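Local structure of putative oxidoreductase (Thermus thermophilus, 2ISM) at residues B[70-75]-B[130-136]; B[267-271]-B[282-287]; B[213-217]-B[299-303]; B[289-294]-B[306-311]; B[61-65]-B[112-117]. The protein is a putative oxidoreductase whose detailed function is not established, built as a six-bladed beta-propeller and carrying a bound calcium ion. All coordinates share one frame; numbering follows the deposited sequence.

Contact 1: residues B[70-75]-B[130-136]; sequences YHRGES and RPHGLHS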
# COMPACT_ATOMS: atom_id res chain seq x y z
N TYR B 70 5.88 36.20 -6.53
CA TYR B 70 5.29 36.78 -7.73
C TYR B 70 4.21 35.80 -8.14
O TYR B 70 4.50 34.80 -8.80
CB TYR B 70 6.34 36.86 -8.83
CG TYR B 70 5.86 37.50 -10.11
CD1 TYR B 70 5.57 38.86 -10.18
CD2 TYR B 70 5.72 36.74 -11.28
CE1 TYR B 70 5.17 39.46 -11.36
CE2 TYR B 70 5.31 37.33 -12.48
CZ TYR B 70 5.05 38.69 -12.51
OH TYR B 70 4.68 39.30 -13.69
N HIS B 71 2.98 36.06 -7.74
CA HIS B 71 1.92 35.13 -8.09
C HIS B 71 1.06 35.52 -9.28
O HIS B 71 -0.04 36.05 -9.14
CB HIS B 71 1.06 34.80 -6.86
CG HIS B 71 0.63 36.00 -6.07
ND1 HIS B 71 -0.42 36.80 -6.44
CD2 HIS B 71 1.12 36.53 -4.92
CE1 HIS B 71 -0.58 37.77 -5.55
NE2 HIS B 71 0.35 37.62 -4.62
N ARG B 72 1.60 35.26 -10.47
CA ARG B 72 0.91 35.50 -11.73
C ARG B 72 1.13 34.24 -12.54
O ARG B 72 2.14 33.55 -12.35
CB ARG B 72 1.49 36.71 -12.45
CG ARG B 72 1.18 38.02 -11.75
CD ARG B 72 1.55 39.22 -12.58
NE ARG B 72 1.22 40.45 -11.88
CZ ARG B 72 1.53 41.67 -12.32
NH1 ARG B 72 2.17 41.81 -13.48
NH2 ARG B 72 1.19 42.73 -11.61
N GLY B 73 0.19 33.93 -13.43
CA GLY B 73 0.32 32.74 -14.24
C GLY B 73 0.39 31.48 -13.38
O GLY B 73 -0.46 31.26 -12.53
N GLU B 74 1.43 30.68 -13.61
CA GLU B 74 1.62 29.43 -12.87
C GLU B 74 2.71 29.59 -11.80
O GLU B 74 3.15 28.60 -11.20
CB GLU B 74 2.01 28.32 -13.85
CG GLU B 74 1.16 28.33 -15.12
CD GLU B 74 1.69 27.43 -16.22
OE1 GLU B 74 2.93 27.28 -16.35
OE2 GLU B 74 0.87 26.89 -16.99
N SER B 75 3.12 30.83 -11.55
CA SER B 75 4.18 31.11 -10.59
C SER B 75 3.73 31.52 -9.18
O SER B 75 2.55 31.78 -8.95
CB SER B 75 5.10 32.21 -11.15
OG SER B 75 5.71 31.78 -12.37
N ARG B 130 9.48 34.67 -16.20
CA ARG B 130 9.09 35.75 -17.10
C ARG B 130 7.82 36.41 -16.57
O ARG B 130 7.10 35.81 -15.77
CB ARG B 130 8.88 35.23 -18.53
CG ARG B 130 10.18 34.88 -19.26
CD ARG B 130 11.12 36.08 -19.31
NE ARG B 130 12.41 35.78 -19.93
CZ ARG B 130 13.48 36.58 -19.86
NH1 ARG B 130 13.41 37.73 -19.20
NH2 ARG B 130 14.61 36.24 -20.46
N PRO B 131 7.54 37.65 -16.98
CA PRO B 131 6.35 38.37 -16.52
C PRO B 131 5.04 37.60 -16.61
O PRO B 131 4.17 37.76 -15.77
CB PRO B 131 6.34 39.62 -17.40
CG PRO B 131 7.80 39.89 -17.57
CD PRO B 131 8.34 38.51 -17.88
N HIS B 132 4.91 36.75 -17.63
CA HIS B 132 3.69 35.98 -17.81
C HIS B 132 3.54 34.90 -16.73
O HIS B 132 2.45 34.39 -16.52
CB HIS B 132 3.64 35.37 -19.21
CG HIS B 132 4.83 34.54 -19.57
ND1 HIS B 132 5.64 34.83 -20.65
CD2 HIS B 132 5.33 33.41 -19.03
CE1 HIS B 132 6.58 33.91 -20.76
NE2 HIS B 132 6.42 33.03 -19.79
N GLY B 133 4.64 34.58 -16.06
CA GLY B 133 4.62 33.59 -14.99
C GLY B 133 4.35 32.15 -15.41
O GLY B 133 4.07 31.30 -14.56
N LEU B 134 4.44 31.87 -16.70
CA LEU B 134 4.18 30.52 -17.19
C LEU B 134 5.46 29.69 -17.26
O LEU B 134 6.56 30.23 -17.38
CB LEU B 134 3.55 30.57 -18.58
CG LEU B 134 2.30 31.46 -18.71
CD1 LEU B 134 1.79 31.40 -20.15
CD2 LEU B 134 1.23 31.01 -17.75
N HIS B 135 5.30 28.37 -17.17
CA HIS B 135 6.41 27.43 -17.23
C HIS B 135 7.55 27.72 -16.27
O HIS B 135 8.70 27.93 -16.68
CB HIS B 135 6.96 27.34 -18.66
CG HIS B 135 5.97 26.83 -19.66
ND1 HIS B 135 6.33 26.49 -20.95
CD2 HIS B 135 4.64 26.62 -19.57
CE1 HIS B 135 5.25 26.10 -21.61
NE2 HIS B 135 4.21 26.17 -20.80
N SER B 136 7.23 27.72 -14.97
CA SER B 136 8.23 27.97 -13.94
C SER B 136 8.68 26.69 -13.24
O SER B 136 9.51 26.74 -12.33
CB SER B 136 7.68 28.94 -12.89
OG SER B 136 7.77 30.28 -13.34
O HOH W 1 4.77 26.56 -14.42

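Contact 2: residues B[267-271]-B[282-287]; sequences GFPPG and VAGLRG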
# COMPACT_ATOMS: atom_id res chain seq x y z
N GLY B 267 -4.13 14.69 -24.27
CA GLY B 267 -3.28 15.25 -23.24
C GLY B 267 -3.78 14.95 -21.85
O GLY B 267 -4.99 14.94 -21.60
N PHE B 268 -2.85 14.71 -20.93
CA PHE B 268 -3.19 14.57 -19.52
C PHE B 268 -2.22 15.36 -18.64
O PHE B 268 -1.34 14.79 -18.00
CB PHE B 268 -3.18 13.09 -19.11
CG PHE B 268 -3.60 12.85 -17.68
CD1 PHE B 268 -4.94 12.78 -17.35
CD2 PHE B 268 -2.65 12.71 -16.68
CE1 PHE B 268 -5.33 12.56 -16.04
CE2 PHE B 268 -3.04 12.49 -15.37
CZ PHE B 268 -4.38 12.42 -15.05
N PRO B 269 -2.40 16.68 -18.61
CA PRO B 269 -1.48 17.57 -17.90
C PRO B 269 -1.28 17.14 -16.45
O PRO B 269 -2.22 17.20 -15.66
CB PRO B 269 -2.19 18.92 -17.96
CG PRO B 269 -3.02 18.85 -19.19
CD PRO B 269 -3.46 17.42 -19.31
N PRO B 270 -0.07 16.71 -16.12
CA PRO B 270 0.21 16.15 -14.79
C PRO B 270 0.72 17.08 -13.71
O PRO B 270 1.37 18.08 -13.97
CB PRO B 270 1.24 15.08 -15.11
CG PRO B 270 2.09 15.79 -16.12
CD PRO B 270 1.07 16.50 -17.02
N GLY B 271 0.39 16.70 -12.48
CA GLY B 271 0.88 17.42 -11.32
C GLY B 271 2.06 16.55 -10.91
O GLY B 271 2.85 16.12 -11.76
N VAL B 282 -0.18 9.17 -10.81
CA VAL B 282 0.05 10.48 -11.41
C VAL B 282 -1.17 11.38 -11.26
O VAL B 282 -2.25 11.07 -11.77
CB VAL B 282 0.38 10.35 -12.91
CG1 VAL B 282 0.67 11.72 -13.51
CG2 VAL B 282 1.58 9.43 -13.08
N ALA B 283 -1.00 12.50 -10.56
CA ALA B 283 -2.09 13.45 -10.35
C ALA B 283 -2.38 14.16 -11.67
O ALA B 283 -1.47 14.58 -12.38
CB ALA B 283 -1.71 14.47 -9.28
N GLY B 284 -3.66 14.29 -11.99
CA GLY B 284 -4.04 14.95 -13.22
C GLY B 284 -4.70 16.29 -12.95
O GLY B 284 -5.64 16.39 -12.16
N LEU B 285 -4.20 17.32 -13.60
CA LEU B 285 -4.77 18.65 -13.45
C LEU B 285 -5.99 18.96 -14.31
O LEU B 285 -7.07 19.23 -13.78
CB LEU B 285 -3.73 19.72 -13.81
CG LEU B 285 -2.63 19.88 -12.75
CD1 LEU B 285 -1.47 20.74 -13.27
CD2 LEU B 285 -3.25 20.51 -11.51
N ARG B 286 -5.84 18.91 -15.62
CA ARG B 286 -6.96 19.21 -16.53
C ARG B 286 -7.82 17.95 -16.59
O ARG B 286 -9.03 18.03 -16.74
CB ARG B 286 -6.46 19.56 -17.93
CG ARG B 286 -7.57 20.00 -18.87
CD ARG B 286 -6.99 20.59 -20.15
NE ARG B 286 -6.25 19.59 -20.92
CZ ARG B 286 -5.20 19.87 -21.69
NH1 ARG B 286 -4.77 21.12 -21.80
NH2 ARG B 286 -4.59 18.90 -22.36
N GLY B 287 -7.19 16.78 -16.48
CA GLY B 287 -7.93 15.52 -16.53
C GLY B 287 -8.75 15.26 -15.28
O GLY B 287 -9.58 14.35 -15.25
O HOH W 2 -4.65 15.74 -16.41

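Contact 3: residues B[213-217]-B[299-303]; sequences TGELF and RGRWR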
# COMPACT_ATOMS: atom_id res chain seq x y z
N THR B 213 14.38 0.16 -7.07
CA THR B 213 15.56 0.49 -7.86
C THR B 213 16.25 1.81 -7.55
O THR B 213 17.44 1.97 -7.83
CB THR B 213 15.21 0.49 -9.35
OG1 THR B 213 14.30 1.57 -9.62
CG2 THR B 213 14.55 -0.84 -9.75
N GLY B 214 15.51 2.76 -7.00
CA GLY B 214 16.10 4.05 -6.69
C GLY B 214 16.10 4.95 -7.92
O GLY B 214 16.63 6.07 -7.89
N GLU B 215 15.51 4.47 -9.01
CA GLU B 215 15.44 5.23 -10.25
C GLU B 215 14.50 6.43 -10.10
O GLU B 215 13.47 6.34 -9.44
CB GLU B 215 14.92 4.35 -11.38
CG GLU B 215 15.88 3.27 -11.84
CD GLU B 215 15.21 2.28 -12.77
OE1 GLU B 215 14.29 1.57 -12.31
OE2 GLU B 215 15.59 2.22 -13.96
N LEU B 216 14.87 7.54 -10.74
CA LEU B 216 14.06 8.76 -10.68
C LEU B 216 13.07 8.85 -11.84
O LEU B 216 13.43 8.64 -12.99
CB LEU B 216 14.96 10.00 -10.70
CG LEU B 216 14.24 11.35 -10.83
CD1 LEU B 216 13.33 11.55 -9.63
CD2 LEU B 216 15.26 12.47 -10.93
N PHE B 217 11.83 9.15 -11.51
CA PHE B 217 10.77 9.30 -12.49
C PHE B 217 10.25 10.72 -12.38
O PHE B 217 10.19 11.27 -11.28
CB PHE B 217 9.63 8.32 -12.21
CG PHE B 217 9.98 6.89 -12.51
CD1 PHE B 217 9.49 6.27 -13.65
CD2 PHE B 217 10.83 6.19 -11.67
CE1 PHE B 217 9.83 4.95 -13.94
CE2 PHE B 217 11.18 4.87 -11.95
CZ PHE B 217 10.68 4.25 -13.09
N ARG B 299 15.05 -2.56 -13.55
CA ARG B 299 15.85 -1.35 -13.63
C ARG B 299 16.33 -1.11 -15.06
O ARG B 299 16.94 -1.99 -15.68
CB ARG B 299 17.06 -1.46 -12.69
CG ARG B 299 17.72 -0.13 -12.36
CD ARG B 299 18.83 -0.31 -11.33
NE ARG B 299 19.09 0.91 -10.56
CZ ARG B 299 19.55 2.04 -11.07
NH1 ARG B 299 19.83 2.13 -12.37
NH2 ARG B 299 19.74 3.10 -10.29
N GLY B 300 16.05 0.07 -15.59
CA GLY B 300 16.47 0.41 -16.94
C GLY B 300 15.61 -0.16 -18.04
O GLY B 300 15.85 0.10 -19.22
N ARG B 301 14.59 -0.94 -17.67
CA ARG B 301 13.70 -1.55 -18.65
C ARG B 301 12.21 -1.64 -18.35
O ARG B 301 11.63 -2.73 -18.33
CB ARG B 301 14.19 -2.96 -19.01
CG ARG B 301 15.43 -2.98 -19.89
CD ARG B 301 15.06 -3.07 -21.36
NE ARG B 301 14.56 -4.40 -21.72
CZ ARG B 301 14.18 -4.75 -22.94
NH1 ARG B 301 14.25 -3.88 -23.94
NH2 ARG B 301 13.75 -5.99 -23.17
N TRP B 302 11.58 -0.49 -18.13
CA TRP B 302 10.20 -0.43 -17.66
C TRP B 302 9.23 -0.09 -18.78
O TRP B 302 9.60 0.54 -19.77
CB TRP B 302 10.04 0.62 -16.55
CG TRP B 302 10.81 0.36 -15.31
CD1 TRP B 302 11.97 0.98 -14.92
CD2 TRP B 302 10.49 -0.57 -14.28
NE1 TRP B 302 12.38 0.48 -13.71
CE2 TRP B 302 11.49 -0.48 -13.29
CE3 TRP B 302 9.44 -1.49 -14.09
CZ2 TRP B 302 11.48 -1.26 -12.13
CZ3 TRP B 302 9.43 -2.27 -12.94
CH2 TRP B 302 10.45 -2.15 -11.97
N ARG B 303 7.98 -0.50 -18.60
CA ARG B 303 6.93 -0.20 -19.55
C ARG B 303 5.61 -0.27 -18.82
O ARG B 303 5.47 -0.99 -17.83
CB ARG B 303 6.95 -1.19 -20.73
CG ARG B 303 6.60 -2.63 -20.40
CD ARG B 303 6.88 -3.50 -21.62
NE ARG B 303 6.44 -4.88 -21.46
CZ ARG B 303 6.73 -5.85 -22.32
NH1 ARG B 303 7.46 -5.59 -23.40
NH2 ARG B 303 6.28 -7.08 -22.12

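Contact 4: residues B[289-294]-B[306-311]; sequences ALLRLV and RVETAL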
# COMPACT_ATOMS: atom_id res chain seq x y z
N ALA B 289 -8.19 13.83 -12.39
CA ALA B 289 -8.18 12.46 -11.91
C ALA B 289 -6.80 12.02 -11.46
O ALA B 289 -5.79 12.64 -11.81
CB ALA B 289 -8.67 11.53 -13.03
N LEU B 290 -6.77 10.96 -10.67
CA LEU B 290 -5.53 10.39 -10.18
C LEU B 290 -5.41 9.07 -10.93
O LEU B 290 -6.25 8.19 -10.77
CB LEU B 290 -5.61 10.12 -8.68
CG LEU B 290 -4.37 9.47 -8.06
CD1 LEU B 290 -3.19 10.43 -8.13
CD2 LEU B 290 -4.67 9.09 -6.61
N LEU B 291 -4.38 8.95 -11.77
CA LEU B 291 -4.20 7.73 -12.54
C LEU B 291 -3.18 6.80 -11.91
O LEU B 291 -2.23 7.25 -11.24
CB LEU B 291 -3.79 8.05 -13.98
CG LEU B 291 -4.75 8.95 -14.77
CD1 LEU B 291 -4.23 9.11 -16.19
CD2 LEU B 291 -6.14 8.35 -14.78
N ARG B 292 -3.39 5.51 -12.11
CA ARG B 292 -2.51 4.47 -11.59
C ARG B 292 -1.84 3.81 -12.79
O ARG B 292 -2.53 3.31 -13.69
CB ARG B 292 -3.32 3.43 -10.81
CG ARG B 292 -2.51 2.25 -10.30
CD ARG B 292 -3.41 1.12 -9.79
NE ARG B 292 -4.16 1.48 -8.59
CZ ARG B 292 -5.47 1.71 -8.56
NH1 ARG B 292 -6.19 1.62 -9.67
NH2 ARG B 292 -6.06 2.04 -7.42
N LEU B 293 -0.52 3.85 -12.84
CA LEU B 293 0.22 3.23 -13.93
C LEU B 293 0.80 1.91 -13.45
O LEU B 293 1.59 1.88 -12.50
CB LEU B 293 1.35 4.15 -14.42
CG LEU B 293 1.02 5.26 -15.42
CD1 LEU B 293 -0.05 6.18 -14.86
CD2 LEU B 293 2.28 6.04 -15.73
N VAL B 294 0.39 0.82 -14.08
CA VAL B 294 0.87 -0.51 -13.71
C VAL B 294 2.12 -0.79 -14.52
O VAL B 294 2.08 -0.83 -15.75
CB VAL B 294 -0.19 -1.59 -14.00
CG1 VAL B 294 0.30 -2.94 -13.50
CG2 VAL B 294 -1.51 -1.21 -13.34
N ARG B 306 -0.80 -1.23 -18.00
CA ARG B 306 -2.12 -0.62 -18.10
C ARG B 306 -2.24 0.62 -17.22
O ARG B 306 -1.49 0.79 -16.26
CB ARG B 306 -3.20 -1.63 -17.72
CG ARG B 306 -3.11 -2.15 -16.29
CD ARG B 306 -4.31 -3.02 -15.94
NE ARG B 306 -4.26 -3.50 -14.56
CZ ARG B 306 -3.41 -4.42 -14.11
NH1 ARG B 306 -2.53 -4.98 -14.93
NH2 ARG B 306 -3.43 -4.77 -12.83
N VAL B 307 -3.20 1.47 -17.56
CA VAL B 307 -3.46 2.69 -16.82
C VAL B 307 -4.88 2.62 -16.28
O VAL B 307 -5.81 2.30 -17.03
CB VAL B 307 -3.32 3.93 -17.72
CG1 VAL B 307 -3.57 5.20 -16.92
CG2 VAL B 307 -1.92 3.97 -18.33
N GLU B 308 -5.05 2.89 -14.99
CA GLU B 308 -6.37 2.85 -14.37
C GLU B 308 -6.64 4.13 -13.59
O GLU B 308 -5.72 4.80 -13.14
CB GLU B 308 -6.46 1.66 -13.41
CG GLU B 308 -5.96 0.34 -13.99
CD GLU B 308 -6.03 -0.81 -13.00
OE1 GLU B 308 -5.67 -0.61 -11.82
OE2 GLU B 308 -6.44 -1.92 -13.40
N THR B 309 -7.92 4.48 -13.45
CA THR B 309 -8.29 5.67 -12.69
C THR B 309 -8.43 5.26 -11.23
O THR B 309 -9.22 4.38 -10.89
CB THR B 309 -9.62 6.25 -13.18
OG1 THR B 309 -9.46 6.74 -14.52
CG2 THR B 309 -10.07 7.40 -12.28
N ALA B 310 -7.65 5.91 -10.36
CA ALA B 310 -7.68 5.60 -8.93
C ALA B 310 -8.55 6.58 -8.15
O ALA B 310 -9.01 6.27 -7.05
CB ALA B 310 -6.26 5.60 -8.37
N LEU B 311 -8.77 7.76 -8.71
CA LEU B 311 -9.59 8.77 -8.05
C LEU B 311 -10.18 9.74 -9.06
O LEU B 311 -9.50 10.14 -10.01
CB LEU B 311 -8.77 9.55 -7.02
CG LEU B 311 -9.56 10.57 -6.20
CD1 LEU B 311 -10.48 9.83 -5.25
CD2 LEU B 311 -8.62 11.49 -5.42

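Contact 5: residues B[61-65]-B[112-117]; sequences LSTYA and HLGERG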
# COMPACT_ATOMS: atom_id res chain seq x y z
N LEU B 61 -5.39 24.88 11.52
CA LEU B 61 -4.58 25.45 10.45
C LEU B 61 -3.99 26.77 10.92
O LEU B 61 -4.72 27.65 11.39
CB LEU B 61 -5.43 25.72 9.21
CG LEU B 61 -5.33 24.80 7.99
CD1 LEU B 61 -6.08 25.45 6.83
CD2 LEU B 61 -3.87 24.58 7.62
N SER B 62 -2.68 26.92 10.77
CA SER B 62 -2.01 28.14 11.16
C SER B 62 -1.03 28.52 10.06
O SER B 62 -0.83 27.77 9.10
CB SER B 62 -1.26 27.95 12.48
OG SER B 62 -0.22 27.00 12.35
N THR B 63 -0.42 29.70 10.19
CA THR B 63 0.55 30.15 9.21
C THR B 63 1.96 29.89 9.73
O THR B 63 2.39 30.47 10.73
CB THR B 63 0.39 31.64 8.89
OG1 THR B 63 -0.90 31.86 8.31
CG2 THR B 63 1.46 32.10 7.91
N TYR B 64 2.68 29.01 9.04
CA TYR B 64 4.04 28.65 9.41
C TYR B 64 4.97 29.77 8.98
O TYR B 64 5.89 30.15 9.71
CB TYR B 64 4.43 27.35 8.71
CG TYR B 64 5.83 26.87 9.03
CD1 TYR B 64 6.12 26.27 10.25
CD2 TYR B 64 6.86 27.02 8.10
CE1 TYR B 64 7.41 25.83 10.55
CE2 TYR B 64 8.15 26.58 8.38
CZ TYR B 64 8.42 25.98 9.60
OH TYR B 64 9.70 25.54 9.87
N ALA B 65 4.73 30.30 7.79
CA ALA B 65 5.53 31.38 7.26
C ALA B 65 4.83 32.06 6.09
O ALA B 65 3.99 31.46 5.42
CB ALA B 65 6.89 30.86 6.80
N HIS B 112 13.68 26.49 10.82
CA HIS B 112 12.56 25.97 11.59
C HIS B 112 12.64 26.39 13.05
O HIS B 112 13.65 26.16 13.71
CB HIS B 112 12.54 24.44 11.48
CG HIS B 112 11.44 23.79 12.27
ND1 HIS B 112 10.11 23.91 11.93
CD2 HIS B 112 11.49 22.98 13.35
CE1 HIS B 112 9.38 23.21 12.78
NE2 HIS B 112 10.19 22.64 13.65
N LEU B 113 11.57 27.00 13.55
CA LEU B 113 11.53 27.46 14.94
C LEU B 113 10.42 26.77 15.72
O LEU B 113 10.03 27.24 16.80
CB LEU B 113 11.32 28.98 14.99
CG LEU B 113 12.40 29.83 14.31
CD1 LEU B 113 11.99 31.30 14.34
CD2 LEU B 113 13.74 29.62 15.02
N GLY B 114 9.92 25.66 15.19
CA GLY B 114 8.86 24.94 15.87
C GLY B 114 7.50 25.09 15.22
O GLY B 114 7.10 24.26 14.41
N GLU B 115 6.80 26.17 15.57
CA GLU B 115 5.47 26.42 15.01
C GLU B 115 5.56 27.42 13.85
O GLU B 115 4.57 27.68 13.15
CB GLU B 115 4.55 26.98 16.10
CG GLU B 115 3.09 27.05 15.69
CD GLU B 115 2.21 27.74 16.73
OE1 GLU B 115 0.98 27.79 16.52
OE2 GLU B 115 2.76 28.22 17.75
N ARG B 116 6.75 27.97 13.64
CA ARG B 116 6.97 28.94 12.58
C ARG B 116 8.33 28.76 11.91
O ARG B 116 9.20 28.06 12.43
CB ARG B 116 6.88 30.37 13.12
CG ARG B 116 5.50 30.82 13.55
CD ARG B 116 5.53 32.27 14.03
NE ARG B 116 4.20 32.79 14.33
CZ ARG B 116 3.42 32.35 15.31
NH1 ARG B 116 3.82 31.36 16.09
NH2 ARG B 116 2.23 32.90 15.51
N GLY B 117 8.49 29.40 10.76
CA GLY B 117 9.74 29.34 10.04
C GLY B 117 10.08 30.74 9.58
O GLY B 117 9.18 31.56 9.37

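Contact 1: residues B[70-75]-B[130-136]
Glu74 and Ser75 converge on the carbonyl of Gly133 where two inter-blade loops of the beta-propeller meet, one leading into strand 77-82 and the other leaving strand 117-127 of the same blade. Gly133 O accepts from Glu74 N at 2.9 Å and from Ser75 OG at 2.8 Å, the donors arriving from opposite faces of its carbonyl plane. A serine suits this place because its short arm, with OG beside the backbone N (chi1 -61°), also brings Ser75 OG to 2.7 Å from Ser136 OG, which has a further partner in Asn105. Glu74 reaches farther. Its extended chain crosses Leu134 at about a right angle, CG resting on CD2, and carries OE1 to 2.7 Å from His135 N, which meets it on the anti side but tilted out of the carboxylate plane. A water joins the same oxygen to Ser136 N, while OE2 forms a salt bridge with Arg338; His135 is in turn held through ND1 by Glu154. Gly73 supplies the positive phi of the type II' turn from Arg72 to Ser75. Gly133, also at positive phi, closes the type I turn from Arg130; lacking a side chain, it can bring Gly133 CA to 3.6 Å from Arg72 O. Arg72 CG lies over one face of the Tyr70 ring, and Tyr70 OH donates to a lone pair of Pro131 O, in the carbonyl plane, at 2.6 Å.

Contact 2: residues B[267-271]-B[282-287]
Pro269 and Gly271 accept and donate the two direct backbone hydrogen bonds that join the open ends of the hairpin of strands 270-276 and 279-284, the innermost pair of a propeller blade. Leu285 N points nearly along the C=O axis of Pro269, 2.9 Å from its O. Gly271 N reaches Ala283 O at 2.8 Å from above the carbonyl plane. Between them Pro270 faces Gly284 as an antiparallel non-hydrogen-bonded pair, a place that suits proline, whose nitrogen has no proton to give. One water donates to Pro269 O and accepts from Gly287 N at 2.7 Å, extending the pairing past the end of the strand; it sits over the centre of the Phe268 ring, its oxygen 3.1 Å above the plane. Apolar contacts fill one side of the hairpin: Pro270 CB rests 3.8 Å from Val282 CG1, the branch anti to its backbone N (chi1 -178°), and Phe268 CE2 meets the same methyl more loosely at 4.2 Å. Phe268 continues this cluster onto Trp264 and Leu291. Arg286 bends at its third torsion (64°) and lays its guanidinium over the Pro269 ring, with Pro269 CG 3.4 Å above the centre of that plane, while Gly267 CA stands at the guanidinium edge. The arginine thus meets Pro269 through a flat face and without polar bonds, and the polar pairing is carried by the backbone and the water.

Contact 3: residues B[213-217]-B[299-303]
Glu215 and Trp302 form the tight centre of this junction between neighbouring propeller blades, where the turn before strand 216-220 meets the hairpin bend that leads into strand 301-312. Trp302 NE1 donates to Glu215 OE1 at 2.6 Å and 165°, with the oxygen close to the indole plane and approached on its syn side. The same oxygen accepts from Thr213 OG1 on its anti lone pair, while Glu215 OE2 takes the bond from Gly300 N at 2.7 Å. Three donors thus fix the rotation of a buried carboxylate and probably help to keep it ionised. Threonine suits its position because OG1, set between the backbone N and the carbonyl carbon (chi1 66°), also accepts from Glu215 N in an ST turn, and Thr213 CG2 lies in the indole plane, 3.9 Å from Trp302 CZ2. Next to the carboxylate the edge of Phe217 points at the face of the five-membered ring of Trp302 in a T-shaped pair, centroids 5.7 Å apart; His210 stacks on the indole as well. Toward solvent the hold slackens. Gly300, at positive phi, lets the exposed bend turn, and Arg299 stretches from CG to NE over the Thr213-Glu215 turn, its guanidinium centred over Glu215 CG. Glu215 OE2 and Arg299 NH1 stay 4.5 Å apart, an attraction of charge alone. Arg299 NE gives only a weak bond to Thr213 O at 3.4 Å.

Contact 4: residues B[289-294]-B[306-311]
Leu290 pairs with both Ala310 and Leu311 in a classic beta bulge, beyond which two antiparallel strands, their axes 4.4 Å apart at closest approach, run in regular register. Leu290 O accepts from Ala310 N at 2.7 Å and, on a lone pair, from Leu311 N at 3.3 Å; Arg292 and Glu308 then bond to each other through both N-H and C=O groups. Arg292, Glu308 and Arg306 share one face of the sheet with Leu290, Val294 and Leu311. A kink at chi3 (-67°) in Arg292 turns NH1 to 3.1 Å from Glu308 OE1, a salt bridge whose hydrogen bond is weak, the N-H bent away from the oxygen (134°); the two planes stand almost perpendicular. Its firmer polar partner is Tyr281, whose OH accepts from NE. Ala310 CB lies over the guanidinium toward its rim, where a small methyl fits, and Lys212 of the second subunit packs on Arg292. These are the two outer strands of a propeller blade. Arg306 brings NE to 2.9 Å from Glu308 OE2, which lies in its guanidinium plane, and spreads that plane over Val294 CG2. Glutamate therefore serves two arginines, one through each oxygen. Leu290 CB and Leu311 CB touch at 3.6 Å on this same face and continue onto Leu317 and Leu351 of the next blade. On the reverse face Val307 CG1 receives Leu291 CD1 at 4.0 Å and, alongside it, Leu293 CD1 at 4.2 Å.

Contact 5: residues B[61-65]-B[112-117]
Tyr64 lays the face of its ring against the peptide link between Arg116 and Gly117, an aromatic face covered by backbone atoms rather than by a side chain. Gly117 N stands 3.5 Å above the centre of the Tyr64 ring, and Arg116 C lies over the same face nearer the rim. Gly117 CA makes a CH-pi contact, 4.0 Å from the ring centroid and 29° off its normal; glycine suits this place since it brings no side chain between backbone and ring. The pose follows from the first torsion of Tyr64, which sets CG opposite the backbone N (chi1 -179°) and sends the ring across the loop toward His112. There Tyr64 OH and His112 ND1 share a hydrogen bond of 2.7 Å in which either may be the donor. The two rings meet rim to rim, their planes inclined by 22°. This is a seam between neighbouring propeller blades: the outermost strand of one, 60-66, meets the bend joining the two outer strands of the next. Tyr64 and Ala65 both face Ile53 in a classic beta bulge, and the chain turns a corner at Tyr64. Across the seam Gly117 N donates to Tyr64 O at 2.9 Å. The bend itself is closed by Leu113 N bonding to Arg116 O, with Gly114 at a positive phi that suits glycine. Gly114 N lies 3.4 Å above the centre of the His112 ring, while Phe86 packs on that ring edge-to-face.

Contacts 2 and 4 lie in one blade, their centres 11 Å apart, and touch directly: Val282 N lies 2.8 Å from Leu291 O, a probable hydrogen bond, and Phe268 packs on Leu291. Contact 3 shares strand 301-312 with contact 4 and ties that blade to the preceding one. Contacts 1 and 5 belong to the blades of residues 33-66 and 77-127, with centres 26 Å apart; contacts 3 and 5 are the most widely separated, at 37 Å between centres. The calcium ion, bound by Glu233 and Tyr243, is about 11 Å from the side chain of Pro270 and about 13 Å from those of His135 and Phe217, so contacts 1, 2 and 3 lie well outside its coordination shell.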